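Local structure of metallo-carboxypeptidase (Pseudomonas aeruginosa, 4A39) at residues S152-L161 / L216-H227; M261-D271 / V336-I347. The protein is a zinc-dependent M14 metallopeptidase of the cytosolic carboxypeptidase type, which probably removes residues from the C-terminal end of peptide or protein substrates. All coordinates share one frame; numbering follows the deposited sequence.

Interaction 1. Residues S152-L161 / L216-H227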
# COMPACT_ATOMS: atom_id res chain seq x y z
N SER A 152 -3.48 9.34 -15.40
CA SER A 152 -2.16 8.73 -15.38
C SER A 152 -1.48 8.85 -16.74
O SER A 152 -2.10 9.23 -17.73
CB SER A 152 -2.27 7.25 -15.01
OG SER A 152 -2.86 6.52 -16.07
N VAL A 153 -0.20 8.51 -16.78
CA VAL A 153 0.56 8.58 -18.02
C VAL A 153 -0.15 7.82 -19.15
O VAL A 153 -0.21 8.31 -20.29
CB VAL A 153 1.97 7.99 -17.83
CG1 VAL A 153 2.67 7.87 -19.17
CG2 VAL A 153 2.77 8.88 -16.89
N GLN A 154 -0.70 6.66 -18.83
CA GLN A 154 -1.37 5.85 -19.84
C GLN A 154 -2.89 6.03 -19.93
O GLN A 154 -3.58 5.21 -20.53
CB GLN A 154 -1.04 4.37 -19.63
CG GLN A 154 0.46 4.09 -19.64
CD GLN A 154 0.77 2.61 -19.66
OE1 GLN A 154 0.16 1.84 -18.93
NE2 GLN A 154 1.73 2.21 -20.50
N GLY A 155 -3.40 7.10 -19.33
CA GLY A 155 -4.83 7.38 -19.42
C GLY A 155 -5.79 6.65 -18.50
O GLY A 155 -6.91 6.35 -18.89
N ARG A 156 -5.35 6.36 -17.28
CA ARG A 156 -6.21 5.70 -16.31
C ARG A 156 -6.61 6.74 -15.26
O ARG A 156 -5.86 7.68 -14.99
CB ARG A 156 -5.48 4.52 -15.66
CG ARG A 156 -5.17 3.39 -16.64
CD ARG A 156 -4.67 2.14 -15.92
NE ARG A 156 -4.53 1.01 -16.84
CZ ARG A 156 -3.51 0.85 -17.69
NH1 ARG A 156 -2.53 1.74 -17.74
NH2 ARG A 156 -3.49 -0.20 -18.50
N ASP A 157 -7.80 6.59 -14.68
CA ASP A 157 -8.30 7.53 -13.69
C ASP A 157 -7.61 7.51 -12.32
O ASP A 157 -7.29 6.45 -11.80
CB ASP A 157 -9.80 7.32 -13.43
CG ASP A 157 -10.67 7.83 -14.56
OD1 ASP A 157 -10.26 8.80 -15.23
OD2 ASP A 157 -11.78 7.30 -14.74
N ILE A 158 -7.41 8.70 -11.76
CA ILE A 158 -6.85 8.86 -10.42
C ILE A 158 -7.95 9.61 -9.66
O ILE A 158 -7.94 10.83 -9.60
CB ILE A 158 -5.58 9.75 -10.40
CG1 ILE A 158 -4.55 9.25 -11.42
CG2 ILE A 158 -4.98 9.76 -9.00
CD1 ILE A 158 -3.98 7.91 -11.10
N GLU A 159 -8.90 8.87 -9.10
CA GLU A 159 -10.00 9.51 -8.39
C GLU A 159 -9.64 10.11 -7.04
O GLU A 159 -8.90 9.51 -6.26
CB GLU A 159 -11.15 8.51 -8.17
CG GLU A 159 -11.76 7.97 -9.45
CD GLU A 159 -11.21 6.61 -9.81
OE1 GLU A 159 -10.03 6.33 -9.49
OE2 GLU A 159 -11.95 5.81 -10.44
N LEU A 160 -10.16 11.30 -6.78
CA LEU A 160 -9.98 11.99 -5.51
C LEU A 160 -11.38 12.06 -4.92
O LEU A 160 -12.24 12.77 -5.44
CB LEU A 160 -9.42 13.40 -5.70
CG LEU A 160 -9.44 14.31 -4.46
CD1 LEU A 160 -8.74 13.62 -3.30
CD2 LEU A 160 -8.76 15.64 -4.79
N LEU A 161 -11.61 11.31 -3.85
CA LEU A 161 -12.92 11.29 -3.21
C LEU A 161 -12.94 12.20 -2.00
O LEU A 161 -11.94 12.34 -1.31
CB LEU A 161 -13.27 9.86 -2.76
CG LEU A 161 -13.12 8.75 -3.80
CD1 LEU A 161 -13.38 7.40 -3.14
CD2 LEU A 161 -14.09 8.98 -4.95
N LEU A 216 -9.63 11.47 -0.02
CA LEU A 216 -9.04 10.16 -0.25
C LEU A 216 -8.67 9.82 -1.69
O LEU A 216 -9.44 10.06 -2.61
CB LEU A 216 -10.03 9.09 0.23
CG LEU A 216 -10.73 9.31 1.57
CD1 LEU A 216 -11.82 8.26 1.75
CD2 LEU A 216 -9.72 9.25 2.70
N VAL A 217 -7.48 9.24 -1.86
CA VAL A 217 -7.02 8.80 -3.17
C VAL A 217 -6.70 7.32 -3.01
O VAL A 217 -5.61 6.96 -2.58
CB VAL A 217 -5.74 9.54 -3.63
CG1 VAL A 217 -5.27 8.95 -4.96
CG2 VAL A 217 -6.02 11.03 -3.79
N PRO A 218 -7.65 6.43 -3.36
CA PRO A 218 -7.50 4.98 -3.26
C PRO A 218 -6.28 4.37 -3.95
O PRO A 218 -5.70 3.40 -3.46
CB PRO A 218 -8.81 4.45 -3.84
CG PRO A 218 -9.78 5.51 -3.42
CD PRO A 218 -9.03 6.78 -3.75
N ASN A 219 -5.90 4.92 -5.11
CA ASN A 219 -4.72 4.40 -5.81
C ASN A 219 -4.01 5.47 -6.63
O ASN A 219 -4.55 6.01 -7.60
CB ASN A 219 -5.09 3.21 -6.70
CG ASN A 219 -3.87 2.46 -7.18
OD1 ASN A 219 -3.12 2.94 -8.03
ND2 ASN A 219 -3.63 1.27 -6.61
N MET A 220 -2.77 5.74 -6.23
CA MET A 220 -1.92 6.75 -6.85
C MET A 220 -1.14 6.31 -8.08
O MET A 220 -0.49 7.14 -8.71
CB MET A 220 -0.90 7.27 -5.83
CG MET A 220 -1.44 8.20 -4.76
SD MET A 220 -1.89 9.81 -5.44
CE MET A 220 -0.28 10.41 -5.94
N ASN A 221 -1.19 5.03 -8.41
CA ASN A 221 -0.41 4.52 -9.55
C ASN A 221 -1.13 3.37 -10.26
O ASN A 221 -0.67 2.23 -10.22
CB ASN A 221 0.95 4.03 -9.04
CG ASN A 221 2.02 4.01 -10.11
OD1 ASN A 221 1.74 3.86 -11.31
ND2 ASN A 221 3.27 4.15 -9.69
N PRO A 222 -2.26 3.66 -10.91
CA PRO A 222 -3.01 2.61 -11.61
C PRO A 222 -2.23 1.93 -12.72
O PRO A 222 -2.39 0.73 -12.94
CB PRO A 222 -4.25 3.34 -12.12
CG PRO A 222 -3.78 4.75 -12.28
CD PRO A 222 -2.94 4.96 -11.04
N ASP A 223 -1.39 2.68 -13.43
CA ASP A 223 -0.60 2.09 -14.51
C ASP A 223 0.36 1.04 -13.95
O ASP A 223 0.42 -0.08 -14.44
CB ASP A 223 0.22 3.16 -15.25
CG ASP A 223 -0.64 4.19 -15.94
OD1 ASP A 223 -1.86 3.98 -16.08
OD2 ASP A 223 -0.07 5.23 -16.35
N GLY A 224 1.12 1.42 -12.93
CA GLY A 224 2.06 0.50 -12.33
C GLY A 224 1.39 -0.74 -11.76
O GLY A 224 1.89 -1.85 -11.92
N ALA A 225 0.27 -0.55 -11.07
CA ALA A 225 -0.44 -1.68 -10.48
C ALA A 225 -0.89 -2.66 -11.55
O ALA A 225 -0.59 -3.86 -11.48
CB ALA A 225 -1.64 -1.19 -9.67
N PHE A 226 -1.58 -2.16 -12.57
CA PHE A 226 -2.06 -3.01 -13.65
C PHE A 226 -0.94 -3.79 -14.33
O PHE A 226 -1.10 -4.97 -14.67
CB PHE A 226 -2.80 -2.17 -14.69
CG PHE A 226 -3.29 -2.97 -15.86
CD1 PHE A 226 -4.41 -3.79 -15.75
CD2 PHE A 226 -2.60 -2.94 -17.07
CE1 PHE A 226 -4.83 -4.56 -16.83
CE2 PHE A 226 -3.01 -3.71 -18.15
CZ PHE A 226 -4.13 -4.52 -18.03
N HIS A 227 0.21 -3.15 -14.53
CA HIS A 227 1.33 -3.80 -15.20
C HIS A 227 2.19 -4.68 -14.32
O HIS A 227 3.20 -5.23 -14.77
CB HIS A 227 2.20 -2.77 -15.91
CG HIS A 227 1.61 -2.29 -17.20
ND1 HIS A 227 1.15 -1.00 -17.39
CD2 HIS A 227 1.35 -2.95 -18.35
CE1 HIS A 227 0.64 -0.89 -18.60
NE2 HIS A 227 0.74 -2.06 -19.21
O HOH W 1 -6.77 5.52 -9.21
O HOH W 2 -7.81 6.70 -6.65
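The Arg156 guanidinium has Phe226 CB over one face, offset toward the rim, and Asp223 OD1 at its edge, almost in its plane; the Arg156 and Phe226 planes lie only 26° apart, with NH2 reaching Phe226 obliquely. Phe226 in turn lays CD2 over the centre of one face of the His227 ring. These groups close the open end of a strand pair in the mixed sheet of the carboxypeptidase domain: strands 157-163 and 212-217 run antiparallel, pair at Leu161 and Leu216 through two backbone bonds (N to O 2.8 Å each way), then diverge as 212-217 gives way to the turn leading into helix 222-226. Where they part, two waters bridge the backbones, one from Asp157 O to Asn219 O, the other from Glu159 O to Asn219 N. Asn219 OD1 accepts from Asn221 N in an Asx turn, and Asn221 is the N-cap, its OD1 accepting from Gly224 N. Apolar packing fills the middle: Ile158 CG2 meets Val217 CG1 at 4.1 Å, and Leu160 CD1 lies 3.8 Å from Val217 CG2. Beyond it, Asp223 grips the type I turn of Ser152-Gly155. Gln154 N donates to Asp223 OD2 (2.9 Å), on the syn side but tilted from the carboxylate plane. Extended from CG to NE, the Arg156 chain runs past Pro222 and brings NH1 to the carboxylate for a salt bridge. Asp223 OD1 thus takes two donors from opposite faces of its plane: Ser152 OG at 2.7 Å, syn but tilted out of plane, and Arg156 NH1 at 2.9 Å, 54° out.

Interaction 2. Residues M261-D271 / V336-I347. With GEM ((2-guanidinoethylmercapto)succinic acid), chain D.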
# COMPACT_ATOMS: atom_id res chain seq x y z
N MET A 261 -4.37 19.84 -3.55
CA MET A 261 -3.99 20.20 -2.18
C MET A 261 -3.85 21.71 -2.07
O MET A 261 -4.30 22.32 -1.11
CB MET A 261 -2.68 19.54 -1.78
CG MET A 261 -2.74 18.03 -1.63
SD MET A 261 -1.17 17.36 -1.04
CE MET A 261 -1.72 15.84 -0.23
N LYS A 262 -3.21 22.32 -3.06
CA LYS A 262 -3.01 23.77 -3.04
C LYS A 262 -4.32 24.53 -2.98
O LYS A 262 -4.42 25.58 -2.32
CB LYS A 262 -2.22 24.20 -4.28
CG LYS A 262 -0.76 23.78 -4.28
CD LYS A 262 -0.05 24.13 -5.59
CE LYS A 262 1.41 23.70 -5.55
NZ LYS A 262 2.07 23.85 -6.87
N ARG A 263 -5.34 23.99 -3.63
CA ARG A 263 -6.65 24.61 -3.68
C ARG A 263 -7.55 24.38 -2.48
O ARG A 263 -8.29 25.28 -2.07
CB ARG A 263 -7.39 24.17 -4.95
CG ARG A 263 -8.70 24.88 -5.22
CD ARG A 263 -8.90 25.00 -6.71
NE ARG A 263 -9.14 23.71 -7.34
CZ ARG A 263 -10.31 23.09 -7.29
NH1 ARG A 263 -11.31 23.65 -6.64
NH2 ARG A 263 -10.49 21.93 -7.91
N HIS A 264 -7.50 23.19 -1.90
CA HIS A 264 -8.36 22.92 -0.76
C HIS A 264 -7.70 23.03 0.61
O HIS A 264 -8.40 23.24 1.60
CB HIS A 264 -9.02 21.55 -0.89
CG HIS A 264 -9.74 21.35 -2.18
ND1 HIS A 264 -9.12 20.94 -3.34
CD2 HIS A 264 -11.04 21.52 -2.50
CE1 HIS A 264 -10.00 20.86 -4.31
NE2 HIS A 264 -11.18 21.21 -3.83
N GLY A 265 -6.39 22.88 0.69
CA GLY A 265 -5.71 22.96 1.97
C GLY A 265 -5.55 21.58 2.58
O GLY A 265 -6.29 20.66 2.22
N VAL A 266 -4.60 21.45 3.50
CA VAL A 266 -4.30 20.18 4.16
C VAL A 266 -4.05 20.35 5.66
O VAL A 266 -3.24 21.18 6.06
CB VAL A 266 -3.04 19.52 3.54
CG1 VAL A 266 -2.77 18.18 4.19
CG2 VAL A 266 -3.21 19.36 2.03
N ASP A 267 -4.73 19.55 6.48
CA ASP A 267 -4.56 19.62 7.93
C ASP A 267 -4.07 18.29 8.51
O ASP A 267 -3.83 18.18 9.72
CB ASP A 267 -5.87 20.05 8.60
CG ASP A 267 -6.35 21.40 8.10
OD1 ASP A 267 -5.60 22.39 8.25
OD2 ASP A 267 -7.48 21.48 7.57
N LEU A 268 -3.92 17.30 7.65
CA LEU A 268 -3.44 15.97 8.03
C LEU A 268 -3.11 15.23 6.75
O LEU A 268 -3.84 15.35 5.77
CB LEU A 268 -4.52 15.19 8.78
CG LEU A 268 -4.14 13.72 9.04
CD1 LEU A 268 -3.30 13.63 10.30
CD2 LEU A 268 -5.38 12.87 9.16
N PHE A 269 -2.02 14.48 6.76
CA PHE A 269 -1.64 13.73 5.57
C PHE A 269 -1.06 12.37 5.90
O PHE A 269 -0.08 12.27 6.64
CB PHE A 269 -0.61 14.51 4.74
CG PHE A 269 -0.13 13.78 3.52
CD1 PHE A 269 -1.01 13.49 2.47
CD2 PHE A 269 1.18 13.35 3.42
CE1 PHE A 269 -0.58 12.80 1.35
CE2 PHE A 269 1.63 12.65 2.30
CZ PHE A 269 0.75 12.37 1.26
N LEU A 270 -1.67 11.32 5.35
CA LEU A 270 -1.18 9.96 5.56
C LEU A 270 -0.91 9.36 4.19
O LEU A 270 -1.79 9.33 3.32
CB LEU A 270 -2.23 9.12 6.30
CG LEU A 270 -2.64 9.60 7.70
CD1 LEU A 270 -3.67 8.65 8.28
CD2 LEU A 270 -1.41 9.66 8.60
N ASP A 271 0.32 8.89 3.99
CA ASP A 271 0.76 8.28 2.73
C ASP A 271 0.91 6.79 3.04
O ASP A 271 1.81 6.40 3.78
CB ASP A 271 2.09 8.93 2.32
CG ASP A 271 2.58 8.50 0.95
OD1 ASP A 271 1.77 8.02 0.14
OD2 ASP A 271 3.78 8.67 0.69
N VAL A 336 4.54 17.40 1.98
CA VAL A 336 3.21 17.87 2.37
C VAL A 336 3.23 18.39 3.80
O VAL A 336 2.70 19.47 4.09
CB VAL A 336 2.16 16.73 2.25
CG1 VAL A 336 0.78 17.24 2.66
CG2 VAL A 336 2.12 16.23 0.81
N GLY A 337 3.86 17.63 4.69
CA GLY A 337 3.94 18.04 6.08
C GLY A 337 4.53 19.43 6.26
O GLY A 337 4.04 20.21 7.07
N GLN A 338 5.59 19.73 5.51
CA GLN A 338 6.24 21.03 5.62
C GLN A 338 5.50 22.13 4.87
O GLN A 338 5.36 23.24 5.37
CB GLN A 338 7.68 20.95 5.11
CG GLN A 338 8.46 22.23 5.32
CD GLN A 338 9.94 22.03 5.15
OE1 GLN A 338 10.49 22.24 4.06
NE2 GLN A 338 10.61 21.60 6.21
N THR A 339 5.02 21.82 3.67
CA THR A 339 4.32 22.81 2.87
C THR A 339 3.05 23.29 3.53
O THR A 339 2.69 24.47 3.43
CB THR A 339 3.99 22.25 1.47
OG1 THR A 339 5.20 21.89 0.80
CG2 THR A 339 3.25 23.29 0.63
N TYR A 340 2.37 22.39 4.24
CA TYR A 340 1.12 22.72 4.90
C TYR A 340 1.17 22.77 6.42
O TYR A 340 0.15 23.05 7.07
CB TYR A 340 0.03 21.76 4.41
CG TYR A 340 -0.23 21.91 2.93
CD1 TYR A 340 -1.02 22.96 2.45
CD2 TYR A 340 0.40 21.08 2.01
CE1 TYR A 340 -1.17 23.17 1.09
CE2 TYR A 340 0.25 21.29 0.63
CZ TYR A 340 -0.54 22.34 0.18
OH TYR A 340 -0.67 22.56 -1.17
N ASP A 341 2.35 22.52 6.99
CA ASP A 341 2.55 22.54 8.44
C ASP A 341 1.51 21.66 9.13
O ASP A 341 0.85 22.09 10.09
CB ASP A 341 2.44 23.98 8.96
CG ASP A 341 2.81 24.10 10.43
OD1 ASP A 341 3.61 23.28 10.92
OD2 ASP A 341 2.30 25.04 11.08
N CYS A 342 1.37 20.43 8.65
CA CYS A 342 0.38 19.52 9.22
C CYS A 342 1.00 18.21 9.67
O CYS A 342 2.11 17.87 9.28
CB CYS A 342 -0.69 19.19 8.17
SG CYS A 342 -0.06 18.28 6.72
N LEU A 343 0.26 17.49 10.50
CA LEU A 343 0.71 16.19 10.97
C LEU A 343 0.77 15.34 9.71
O LEU A 343 -0.18 15.32 8.92
CB LEU A 343 -0.31 15.61 11.96
CG LEU A 343 -0.06 14.17 12.44
CD1 LEU A 343 1.30 14.08 13.13
CD2 LEU A 343 -1.16 13.75 13.39
N ALA A 344 1.89 14.64 9.51
CA ALA A 344 2.06 13.82 8.32
C ALA A 344 2.88 12.58 8.61
O ALA A 344 3.91 12.65 9.28
CB ALA A 344 2.74 14.63 7.22
N PHE A 345 2.43 11.44 8.08
CA PHE A 345 3.11 10.17 8.28
C PHE A 345 3.11 9.31 7.03
O PHE A 345 2.22 9.42 6.18
CB PHE A 345 2.41 9.31 9.33
CG PHE A 345 2.70 9.67 10.76
CD1 PHE A 345 3.97 9.49 11.30
CD2 PHE A 345 1.68 10.11 11.59
CE1 PHE A 345 4.21 9.73 12.65
CE2 PHE A 345 1.91 10.36 12.94
CZ PHE A 345 3.18 10.16 13.47
N THR A 346 4.11 8.45 6.94
CA THR A 346 4.17 7.47 5.88
C THR A 346 3.78 6.25 6.71
O THR A 346 4.46 5.94 7.69
CB THR A 346 5.60 7.25 5.35
OG1 THR A 346 6.05 8.44 4.67
CG2 THR A 346 5.63 6.09 4.38
N ILE A 347 2.67 5.60 6.37
CA ILE A 347 2.23 4.42 7.11
C ILE A 347 2.81 3.21 6.40
O ILE A 347 2.69 3.09 5.18
CB ILE A 347 0.68 4.30 7.16
CG1 ILE A 347 0.08 5.51 7.89
CG2 ILE A 347 0.27 3.02 7.86
CD1 ILE A 347 0.52 5.64 9.34
C8 GEM D . 9.51 5.02 1.62
S7 GEM D . 7.93 5.85 2.03
C6 GEM D . 8.46 6.88 3.44
C5 GEM D . 9.62 6.31 4.26
N3 GEM D . 10.87 6.38 3.50
C1 GEM D . 11.86 7.16 3.93
N4 GEM D . 11.69 7.88 5.04
N2 GEM D . 13.00 7.24 3.25
C9 GEM D . 9.93 5.30 0.17
O14 GEM D . 9.23 6.11 -0.49
O15 GEM D . 10.93 4.70 -0.25
C10 GEM D . 9.42 3.51 1.87
C11 GEM D . 8.35 2.85 0.99
O12 GEM D . 7.50 2.13 1.57
O13 GEM D . 8.42 3.06 -0.23
O HOH W 3 -2.01 19.08 11.55
O HOH W 4 6.07 9.67 1.93
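Val336 lies across the Phe269 ring, its CG2 4.0 Å from the centroid and close to the normal, a CH-pi contact, while Ala344 CB sits at the ring's edge. Phe269 CG stands anti to the backbone N (chi1 178°), which carries the ring out over helix 332-340. Val266 does the same to Tyr340, placing CG2 over the ring face at 4.0 Å from the centroid, and its CG1 touches Cys342 SG. Met261 adds an oblique Met-aromatic contact to Tyr340 and rests SD on Val336 CG2 (3.9 Å). Behind this layer, the parallel strands 268-275 and 343-350 are joined by backbone hydrogen bonds from Phe269 N to Leu343 O (3.0 Å), Phe345 N to Phe269 O, Asp271 N to Phe345 O and Ile347 N to Asp271 O (2.8 Å). On the other sheet face Leu268 and Leu343 lie side by side, as do Leu270 and Phe345. A water joins Asp271 OD2 to Thr346 OG1; Asp271 OD2 is also hydrogen-bonded to NE2 of the zinc ligand His273, and Thr346 CG2 faces GEM C6. This is the alpha/beta core of an M14 zinc carboxypeptidase, with parallel central strands carrying metal and inhibitor site residues toward their C-terminal ends.

Interactions 1 and 2 belong to one mixed sheet but different parts of it: strand 171-177 stands between 212-217 of interaction 1 and 268-275 of interaction 2. Their centres are 20 Å apart, and the nearest atoms, about 5 Å apart, do not touch. Helix 252-264 bridges the gap, since it packs on Ser152, Leu160 and Met220 and ends within 261-271. The two differ in their distance from the zinc: the side chain of Met220, in the loop after strand 212-217, is about 10 Å from the metal, that of Thr346, on strand 343-350, about 6 Å. Interaction 2 is the nearer to the inhibitor, as Thr346 lines its pocket, whereas the Met220 side chain is about 12 Å from the inhibitor.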